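Walker-Type ATPase (Pyrococcus abyssi, PDB 2QEN) probably binds and hydrolyses ATP with the help of magnesium, as a P-loop ATPase whose biological role is unknown. Local coordinates at residues Y31-L36 / I167-S172; I58-R63 / F130-D135; E76-L81 / R109-R114. The protein carries 1 engineered substitution. One frame throughout, in Å; residues are numbered along the deposited sequence.

Interaction 1. Residues Y31-L36 / I167-S172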
loop_
_atom_site.group_PDB
_atom_site.type_symbol
_atom_site.label_atom_id
_atom_site.label_comp_id
_atom_site.label_asym_id
_atom_site.label_seq_id
_atom_site.Cartn_x
_atom_site.Cartn_y
_atom_site.Cartn_z
ATOM N N TYR A 31 7.272 15.868 -11.058
ATOM C CA TYR A 31 6.827 16.392 -9.765
ATOM C C TYR A 31 7.809 16.005 -8.671
ATOM O O TYR A 31 8.353 14.908 -8.704
ATOM C CB TYR A 31 5.435 15.839 -9.389
ATOM C CG TYR A 31 4.370 16.072 -10.439
ATOM C CD1 TYR A 31 3.750 17.316 -10.569
ATOM C CD2 TYR A 31 4.008 15.056 -11.322
ATOM C CE1 TYR A 31 2.785 17.536 -11.549
ATOM C CE2 TYR A 31 3.045 15.259 -12.301
ATOM C CZ TYR A 31 2.434 16.495 -12.407
ATOM O OH TYR A 31 1.482 16.696 -13.380
ATOM N N PRO A 32 8.039 16.904 -7.695
ATOM C CA PRO A 32 8.858 16.566 -6.515
ATOM C C PRO A 32 8.206 15.490 -5.616
ATOM O O PRO A 32 8.912 14.748 -4.901
ATOM C CB PRO A 32 8.967 17.912 -5.764
ATOM C CG PRO A 32 8.647 18.967 -6.803
ATOM C CD PRO A 32 7.592 18.311 -7.661
ATOM N N LEU A 33 6.883 15.413 -5.675
ATOM C CA LEU A 33 6.092 14.533 -4.836
ATOM C C LEU A 33 5.193 13.637 -5.723
ATOM O O LEU A 33 4.494 14.136 -6.611
ATOM C CB LEU A 33 5.203 15.386 -3.923
ATOM C CG LEU A 33 4.830 15.011 -2.482
ATOM C CD1 LEU A 33 3.505 15.668 -2.100
ATOM C CD2 LEU A 33 4.786 13.544 -2.210
ATOM N N THR A 34 5.197 12.335 -5.449
ATOM C CA THR A 34 4.432 11.337 -6.224
ATOM C C THR A 34 3.633 10.473 -5.254
ATOM O O THR A 34 4.149 10.085 -4.210
ATOM C CB THR A 34 5.399 10.464 -7.076
ATOM O OG1 THR A 34 6.002 11.281 -8.078
ATOM C CG2 THR A 34 4.697 9.291 -7.766
ATOM N N LEU A 35 2.375 10.193 -5.586
ATOM C CA LEU A 35 1.562 9.253 -4.812
ATOM C C LEU A 35 1.427 7.924 -5.559
ATOM O O LEU A 35 1.071 7.902 -6.741
ATOM C CB LEU A 35 0.174 9.835 -4.465
ATOM C CG LEU A 35 0.088 11.311 -4.039
ATOM C CD1 LEU A 35 -1.344 11.734 -3.738
ATOM C CD2 LEU A 35 1.007 11.603 -2.844
ATOM N N LEU A 36 1.735 6.821 -4.878
ATOM C CA LEU A 36 1.552 5.509 -5.456
ATOM C C LEU A 36 0.348 4.829 -4.801
ATOM O O LEU A 36 0.379 4.506 -3.613
ATOM C CB LEU A 36 2.825 4.675 -5.331
ATOM C CG LEU A 36 2.809 3.303 -6.006
ATOM C CD1 LEU A 36 2.982 3.479 -7.498
ATOM C CD2 LEU A 36 3.918 2.422 -5.434
ATOM N N ILE A 167 10.130 12.465 -3.295
ATOM C CA ILE A 167 9.372 11.815 -2.235
ATOM C C ILE A 167 8.228 11.032 -2.901
ATOM O O ILE A 167 7.550 11.552 -3.789
ATOM C CB ILE A 167 8.856 12.836 -1.188
ATOM C CG1 ILE A 167 10.019 13.438 -0.387
ATOM C CG2 ILE A 167 7.806 12.199 -0.233
ATOM C CD1 ILE A 167 9.576 14.504 0.589
ATOM N N ILE A 168 8.100 9.765 -2.523
ATOM C CA ILE A 168 6.997 8.914 -2.947
ATOM C C ILE A 168 6.212 8.565 -1.691
ATOM O O ILE A 168 6.800 8.122 -0.705
ATOM C CB ILE A 168 7.499 7.611 -3.625
ATOM C CG1 ILE A 168 8.296 7.939 -4.892
ATOM C CG2 ILE A 168 6.307 6.663 -3.974
ATOM C CD1 ILE A 168 9.055 6.750 -5.478
ATOM N N LEU A 169 4.898 8.785 -1.728
ATOM C CA LEU A 169 3.988 8.357 -0.669
ATOM C C LEU A 169 3.048 7.309 -1.241
ATOM O O LEU A 169 2.405 7.525 -2.270
ATOM C CB LEU A 169 3.174 9.545 -0.116
ATOM C CG LEU A 169 3.920 10.826 0.302
ATOM C CD1 LEU A 169 2.909 11.846 0.797
ATOM C CD2 LEU A 169 4.942 10.559 1.385
ATOM N N THR A 170 2.988 6.163 -0.590
ATOM C CA THR A 170 2.090 5.116 -1.027
ATOM C C THR A 170 0.951 5.034 -0.018
ATOM O O THR A 170 1.096 5.455 1.142
ATOM C CB THR A 170 2.771 3.717 -1.152
ATOM O OG1 THR A 170 2.627 3.003 0.080
ATOM C CG2 THR A 170 4.262 3.829 -1.541
ATOM N N GLY A 171 -0.168 4.489 -0.474
ATOM C CA GLY A 171 -1.324 4.254 0.377
ATOM C C GLY A 171 -2.271 3.237 -0.229
ATOM O O GLY A 171 -2.625 3.321 -1.414
ATOM N N SER A 172 -2.650 2.256 0.583
ATOM C CA SER A 172 -3.757 1.357 0.267
ATOM C C SER A 172 -5.093 2.012 0.629
ATOM O O SER A 172 -6.106 1.755 -0.023
ATOM C CB SER A 172 -3.605 0.030 1.010
ATOM O OG SER A 172 -2.386 -0.621 0.654
#
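Two hydrogen bonds grip T170 OG1: one joins it to D135 OD1, the other comes from the backbone N of E136. It sits near the C-terminal end of strand 165-171, between strand 33-37 and strand 130-135, which ends in D135. A strand inserted between the P-loop strand and the Walker B strand is the hallmark of the ASCE branch of P-loop ATPases, and T170 probably falls at the position of the sensor 1 residue of AAA+ relatives. Strands 33-36 and 167-171 run parallel, their axes 22° apart, joined by five backbone hydrogen bonds. T34 and L36 turn both N and O toward the partner strand; L33 and L35 bond instead to strand 196-199. The I167 N to P32 O bond starts the series. T34 O receives L169 N at 2.9 Å, nearly along the C=O axis. L169 O is held twice, by L36 N at 2.8 Å and by a CA-H contact from L35 CA at 3.2 Å; L36 N stands 25° out of the carbonyl plane of L169. Farther on, G171 N reaches L36 O at a longer 3.2 Å. T34, L36, I168 and T170 share one face; the first three meet helix 18-30, where T34 OG1 bonds S27 OG. There L36, with CG anti to its backbone N (chi1 -175°), lies alongside T170, CB 4.1 Å from T170 CG2. The opposite face carries L33, L35, I167 and L169; I167 and L169 pack on helix 149-161, L35 and L169 on helix 174-181. L35 and L169 lie side by side, L35 CD2 touching L169 CB at 4.0 Å. L33 instead crosses L169 obliquely, its CD2 methyl touching both I167 CG2 at 3.9 Å and L169 CG at 3.8 Å.

Interaction 2. Residues I58-R63 / F130-D135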
loop_
_atom_site.group_PDB
_atom_site.type_symbol
_atom_site.label_atom_id
_atom_site.label_comp_id
_atom_site.label_asym_id
_atom_site.label_seq_id
_atom_site.Cartn_x
_atom_site.Cartn_y
_atom_site.Cartn_z
ATOM N N ILE A 58 15.439 5.221 -0.100
ATOM C CA ILE A 58 15.076 4.463 1.093
ATOM C C ILE A 58 13.561 4.301 1.216
ATOM O O ILE A 58 12.785 5.164 0.785
ATOM C CB ILE A 58 15.651 5.098 2.398
ATOM C CG1 ILE A 58 15.298 6.588 2.481
ATOM C CG2 ILE A 58 17.144 4.842 2.487
ATOM C CD1 ILE A 58 15.896 7.302 3.693
ATOM N N LEU A 59 13.151 3.177 1.790
ATOM C CA LEU A 59 11.737 2.885 1.994
ATOM C C LEU A 59 11.459 2.828 3.493
ATOM O O LEU A 59 12.035 2.002 4.216
ATOM C CB LEU A 59 11.333 1.572 1.281
ATOM C CG LEU A 59 9.877 1.065 1.311
ATOM C CD1 LEU A 59 8.941 2.183 0.985
ATOM C CD2 LEU A 59 9.645 -0.083 0.294
ATOM N N ILE A 60 10.587 3.725 3.948
ATOM C CA ILE A 60 10.153 3.753 5.345
ATOM C C ILE A 60 8.741 3.177 5.470
ATOM O O ILE A 60 7.797 3.722 4.911
ATOM C CB ILE A 60 10.198 5.181 5.916
ATOM C CG1 ILE A 60 11.629 5.731 5.834
ATOM C CG2 ILE A 60 9.716 5.204 7.387
ATOM C CD1 ILE A 60 11.691 7.183 5.548
ATOM N N ASP A 61 8.621 2.075 6.211
ATOM C CA ASP A 61 7.344 1.416 6.478
ATOM C C ASP A 61 6.620 2.119 7.642
ATOM O O ASP A 61 6.916 1.880 8.820
ATOM C CB ASP A 61 7.560 -0.075 6.786
ATOM C CG ASP A 61 6.257 -0.889 6.725
ATOM O OD1 ASP A 61 5.168 -0.340 7.021
ATOM O OD2 ASP A 61 6.318 -2.089 6.374
ATOM N N CYS A 62 5.680 2.991 7.275
ATOM C CA CYS A 62 4.918 3.808 8.217
ATOM C C CYS A 62 3.943 2.989 9.063
ATOM O O CYS A 62 3.678 3.337 10.217
ATOM C CB CYS A 62 4.176 4.919 7.467
ATOM S SG CYS A 62 5.292 6.017 6.545
ATOM N N ARG A 63 3.409 1.905 8.496
ATOM C CA ARG A 63 2.539 1.015 9.254
ATOM C C ARG A 63 3.307 0.300 10.379
ATOM O O ARG A 63 2.848 0.267 11.529
ATOM C CB ARG A 63 1.825 0.017 8.325
ATOM C CG ARG A 63 0.995 -1.028 9.070
ATOM C CD ARG A 63 -0.319 -1.253 8.369
ATOM N NE ARG A 63 -0.960 -2.527 8.697
ATOM C CZ ARG A 63 -1.693 -2.770 9.786
ATOM N NH1 ARG A 63 -1.868 -1.839 10.722
ATOM N NH2 ARG A 63 -2.233 -3.972 9.942
ATOM N N PHE A 130 17.921 11.681 -5.141
ATOM C CA PHE A 130 17.733 10.706 -4.069
ATOM C C PHE A 130 16.242 10.557 -3.718
ATOM O O PHE A 130 15.528 11.558 -3.568
ATOM C CB PHE A 130 18.582 11.055 -2.838
ATOM C CG PHE A 130 18.625 9.966 -1.806
ATOM C CD1 PHE A 130 19.542 8.940 -1.904
ATOM C CD2 PHE A 130 17.716 9.959 -0.735
ATOM C CE1 PHE A 130 19.564 7.916 -0.954
ATOM C CE2 PHE A 130 17.741 8.944 0.223
ATOM C CZ PHE A 130 18.679 7.924 0.117
ATOM N N ILE A 131 15.779 9.312 -3.590
ATOM C CA ILE A 131 14.376 9.048 -3.272
ATOM C C ILE A 131 14.145 8.682 -1.798
ATOM O O ILE A 131 14.821 7.813 -1.245
ATOM C CB ILE A 131 13.745 7.955 -4.199
ATOM C CG1 ILE A 131 13.892 8.337 -5.683
ATOM C CG2 ILE A 131 12.247 7.689 -3.838
ATOM C CD1 ILE A 131 13.994 7.118 -6.618
ATOM N N VAL A 132 13.182 9.361 -1.173
ATOM C CA VAL A 132 12.673 8.950 0.133
ATOM C C VAL A 132 11.244 8.500 -0.059
ATOM O O VAL A 132 10.404 9.276 -0.491
ATOM C CB VAL A 132 12.723 10.084 1.198
ATOM C CG1 VAL A 132 12.207 9.564 2.563
ATOM C CG2 VAL A 132 14.125 10.622 1.330
ATOM N N ALA A 133 10.984 7.224 0.224
ATOM C CA ALA A 133 9.644 6.652 0.079
ATOM C C ALA A 133 9.013 6.282 1.418
ATOM O O ALA A 133 9.626 5.628 2.257
ATOM C CB ALA A 133 9.669 5.459 -0.846
ATOM N N PHE A 134 7.781 6.732 1.602
ATOM C CA PHE A 134 6.992 6.416 2.778
ATOM C C PHE A 134 5.885 5.428 2.378
ATOM O O PHE A 134 4.946 5.775 1.663
ATOM C CB PHE A 134 6.407 7.700 3.383
ATOM C CG PHE A 134 7.444 8.643 3.956
ATOM C CD1 PHE A 134 8.051 9.610 3.154
ATOM C CD2 PHE A 134 7.807 8.570 5.300
ATOM C CE1 PHE A 134 9.003 10.481 3.666
ATOM C CE2 PHE A 134 8.771 9.454 5.840
ATOM C CZ PHE A 134 9.366 10.409 5.022
ATOM N N ASP A 135 6.013 4.191 2.835
ATOM C CA ASP A 135 5.041 3.160 2.514
ATOM C C ASP A 135 3.882 3.242 3.479
ATOM O O ASP A 135 4.083 3.211 4.691
ATOM C CB ASP A 135 5.685 1.767 2.569
ATOM C CG ASP A 135 5.137 0.826 1.499
ATOM O OD1 ASP A 135 4.137 1.182 0.795
ATOM O OD2 ASP A 135 5.729 -0.265 1.344
HETATM O O HOH W 1 7.357 -1.283 3.258
#
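Backbone hydrogen bonds come first: four join strand 58-61 to strand 130-135 in parallel, and a fifth runs on into helix 62-67, where C62 N meets D135 O at 3.0 Å. The shortest is also the straightest, I60 N to A133 O at 2.7 Å with an N-H...O angle of 177°. D135 N then gives its hydrogen to I60 O, in the carbonyl plane.

Apolar contacts form on both faces. I60 lies alongside F134, and its CD1 methyl makes an off-centre CH-pi contact, 3.7 Å from CE2 of F134, while also touching V132. C62 SG, anti to its carbonyl carbon, approaches the edge of the same ring in its plane, 5.1 Å from the centroid, as a sulfur-aromatic contact. On the other face L59 CD1 reaches A133 CB and comes within 3.6 Å of D135 CB.

Strand 130-135 is the Walker B strand of the P-loop fold, hydrophobic until it ends in D135, a magnesium-site residue of this protein that is not a direct ligand of the metal in this model.

Polar groups close the account. With OD1 of D135 engaged by T170, OD2 bonds S45 OG. A water donates to D135 OD2 at 2.7 Å and, weakly, to D61 OD2, so it lies between two carboxylates whose OD2 atoms are 5.4 Å apart. D61 N-caps helix 62-67, OD1 accepting from E64 N.

Interaction 3. Residues E76-L81 / R109-R114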
loop_
_atom_site.group_PDB
_atom_site.type_symbol
_atom_site.label_atom_id
_atom_site.label_comp_id
_atom_site.label_asym_id
_atom_site.label_seq_id
_atom_site.Cartn_x
_atom_site.Cartn_y
_atom_site.Cartn_z
ATOM N N GLU A 76 11.796 8.148 16.903
ATOM C CA GLU A 76 11.580 6.845 16.270
ATOM C C GLU A 76 11.686 6.906 14.748
ATOM O O GLU A 76 12.312 6.043 14.130
ATOM C CB GLU A 76 10.216 6.283 16.682
ATOM C CG GLU A 76 10.198 5.630 18.062
ATOM C CD GLU A 76 8.808 5.543 18.672
ATOM O OE1 GLU A 76 7.837 5.978 18.018
ATOM O OE2 GLU A 76 8.685 5.041 19.816
ATOM N N LEU A 77 11.052 7.917 14.155
ATOM C CA LEU A 77 11.110 8.140 12.727
ATOM C C LEU A 77 12.558 8.354 12.310
ATOM O O LEU A 77 13.030 7.745 11.354
ATOM C CB LEU A 77 10.279 9.373 12.343
ATOM C CG LEU A 77 9.582 9.456 10.967
ATOM C CD1 LEU A 77 9.499 10.894 10.491
ATOM C CD2 LEU A 77 10.180 8.584 9.868
ATOM N N ILE A 78 13.262 9.222 13.027
ATOM C CA ILE A 78 14.663 9.516 12.694
ATOM C C ILE A 78 15.555 8.263 12.827
ATOM O O ILE A 78 16.369 7.981 11.936
ATOM C CB ILE A 78 15.200 10.766 13.440
ATOM C CG1 ILE A 78 14.387 11.995 12.988
ATOM C CG2 ILE A 78 16.687 10.966 13.156
ATOM C CD1 ILE A 78 14.785 13.292 13.601
ATOM N N LYS A 79 15.356 7.503 13.901
ATOM C CA LYS A 79 16.077 6.242 14.106
ATOM C C LYS A 79 15.842 5.254 12.942
ATOM O O LYS A 79 16.769 4.542 12.536
ATOM C CB LYS A 79 15.707 5.601 15.462
ATOM C CG LYS A 79 16.622 4.447 15.897
ATOM C CD LYS A 79 16.187 3.824 17.239
ATOM C CE LYS A 79 16.857 2.461 17.478
ATOM N NZ LYS A 79 16.477 1.813 18.786
ATOM N N GLU A 80 14.610 5.226 12.419
ATOM C CA GLU A 80 14.244 4.401 11.242
ATOM C C GLU A 80 14.887 4.879 9.922
ATOM O O GLU A 80 15.334 4.067 9.121
ATOM C CB GLU A 80 12.717 4.269 11.103
ATOM C CG GLU A 80 12.237 3.308 10.011
ATOM C CD GLU A 80 12.526 1.830 10.299
ATOM O OE1 GLU A 80 12.638 1.436 11.489
ATOM O OE2 GLU A 80 12.619 1.049 9.320
ATOM N N LEU A 81 14.925 6.185 9.693
ATOM C CA LEU A 81 15.713 6.747 8.582
ATOM C C LEU A 81 17.189 6.340 8.661
ATOM O O LEU A 81 17.786 5.960 7.652
ATOM C CB LEU A 81 15.611 8.267 8.554
ATOM C CG LEU A 81 14.321 8.898 8.030
ATOM C CD1 LEU A 81 14.096 10.279 8.645
ATOM C CD2 LEU A 81 14.363 8.989 6.515
ATOM N N ARG A 109 17.603 11.762 19.211
ATOM C CA ARG A 109 17.137 12.784 20.169
ATOM C C ARG A 109 17.510 14.214 19.783
ATOM O O ARG A 109 16.768 15.153 20.076
ATOM C CB ARG A 109 17.714 12.509 21.565
ATOM C CG ARG A 109 16.935 11.517 22.404
ATOM C CD ARG A 109 17.479 11.431 23.830
ATOM N NE ARG A 109 16.654 10.561 24.671
ATOM C CZ ARG A 109 16.944 10.215 25.922
ATOM N NH1 ARG A 109 18.049 10.661 26.510
ATOM N NH2 ARG A 109 16.121 9.418 26.594
ATOM N N LYS A 110 18.667 14.373 19.143
ATOM C CA LYS A 110 19.237 15.694 18.882
ATOM C C LYS A 110 19.262 16.107 17.395
ATOM O O LYS A 110 19.964 17.054 17.019
ATOM C CB LYS A 110 20.625 15.777 19.520
ATOM C CG LYS A 110 20.585 15.597 21.045
ATOM C CD LYS A 110 21.944 15.787 21.705
ATOM C CE LYS A 110 21.854 15.678 23.233
ATOM N NZ LYS A 110 21.283 14.379 23.721
ATOM N N LEU A 111 18.485 15.413 16.563
ATOM C CA LEU A 111 18.386 15.726 15.128
ATOM C C LEU A 111 17.002 16.263 14.760
ATOM O O LEU A 111 15.996 15.820 15.310
ATOM C CB LEU A 111 18.680 14.479 14.267
ATOM C CG LEU A 111 20.123 14.021 14.016
ATOM C CD1 LEU A 111 20.169 12.590 13.496
ATOM C CD2 LEU A 111 20.848 14.963 13.062
ATOM N N SER A 112 16.954 17.214 13.830
ATOM C CA SER A 112 15.688 17.637 13.233
ATOM C C SER A 112 15.449 16.914 11.903
ATOM O O SER A 112 16.391 16.473 11.236
ATOM C CB SER A 112 15.639 19.157 13.040
ATOM O OG SER A 112 16.313 19.573 11.870
ATOM N N LEU A 113 14.179 16.794 11.525
ATOM C CA LEU A 113 13.810 16.197 10.255
ATOM C C LEU A 113 14.387 16.957 9.065
ATOM O O LEU A 113 14.823 16.357 8.091
ATOM C CB LEU A 113 12.287 16.115 10.138
ATOM C CG LEU A 113 11.548 15.127 11.040
ATOM C CD1 LEU A 113 10.072 15.390 10.885
ATOM C CD2 LEU A 113 11.882 13.674 10.674
ATOM N N ARG A 114 14.371 18.282 9.160
ATOM C CA ARG A 114 14.867 19.156 8.113
ATOM C C ARG A 114 16.373 18.989 7.862
ATOM O O ARG A 114 16.802 18.948 6.711
ATOM C CB ARG A 114 14.560 20.593 8.488
ATOM C CG ARG A 114 14.440 21.520 7.328
ATOM C CD ARG A 114 13.241 22.428 7.524
ATOM N NE ARG A 114 13.537 23.747 6.986
ATOM C CZ ARG A 114 12.636 24.685 6.722
ATOM N NH1 ARG A 114 11.340 24.478 6.923
ATOM N NH2 ARG A 114 13.052 25.837 6.246
#
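Helix 74-84 packs here against the start of helix 113-127, two helical elements of the long connection between strands 57-61 and 130-135 of the P-loop ATPase fold. The approach to the second helix is made by L111 and S112, with S112 at the N-cap. Its OG caps a backbone N in the first turn and E115 OE1 answers at S112 N, a capping box that fixes where the helix begins. No hydrogen bond joins the two segments; aliphatic groups carry the contact. I78 does most of the work. With CG1 anti to its carbonyl carbon and the chain extended at chi2 (-179°), it pushes CD1 to within 3.3 Å of L111 O, a close touch of a methyl on a carbonyl. Its other branch, CG2, meets L111 CD1 at 3.9 Å, so both branches of I78 rest on L111, the residue just before the cap. R74, in the first turn of helix 74-84, adds a hydrogen bond from NH2 to R109 O. L113 crosses L77 at about a right angle, and its CD2 methyl touches both L77 CD1, at 3.7 Å, and I78 CG1, at 3.8 Å.

Interactions 1 and 2 belong to one parallel sheet and meet where strands 165-171 and 130-135 lie side by side; the centres of the two interactions are about 10 Å apart. I168 O takes F134 N at 2.9 Å, and the T170 OG1 to D135 OD1 pair, at 2.5 Å, ties the contacts together beside the nucleotide. The side chain of D135 lies about 4 Å from the bound magnesium and about 5 Å from ADP; that of T170 is about 5 Å from the metal. Interaction 3 stands farther out: L81 CD2 packs on I60 CD1 at 3.4 Å, joining it to interaction 2, whereas its nearest atoms stay about 9 Å from interaction 1.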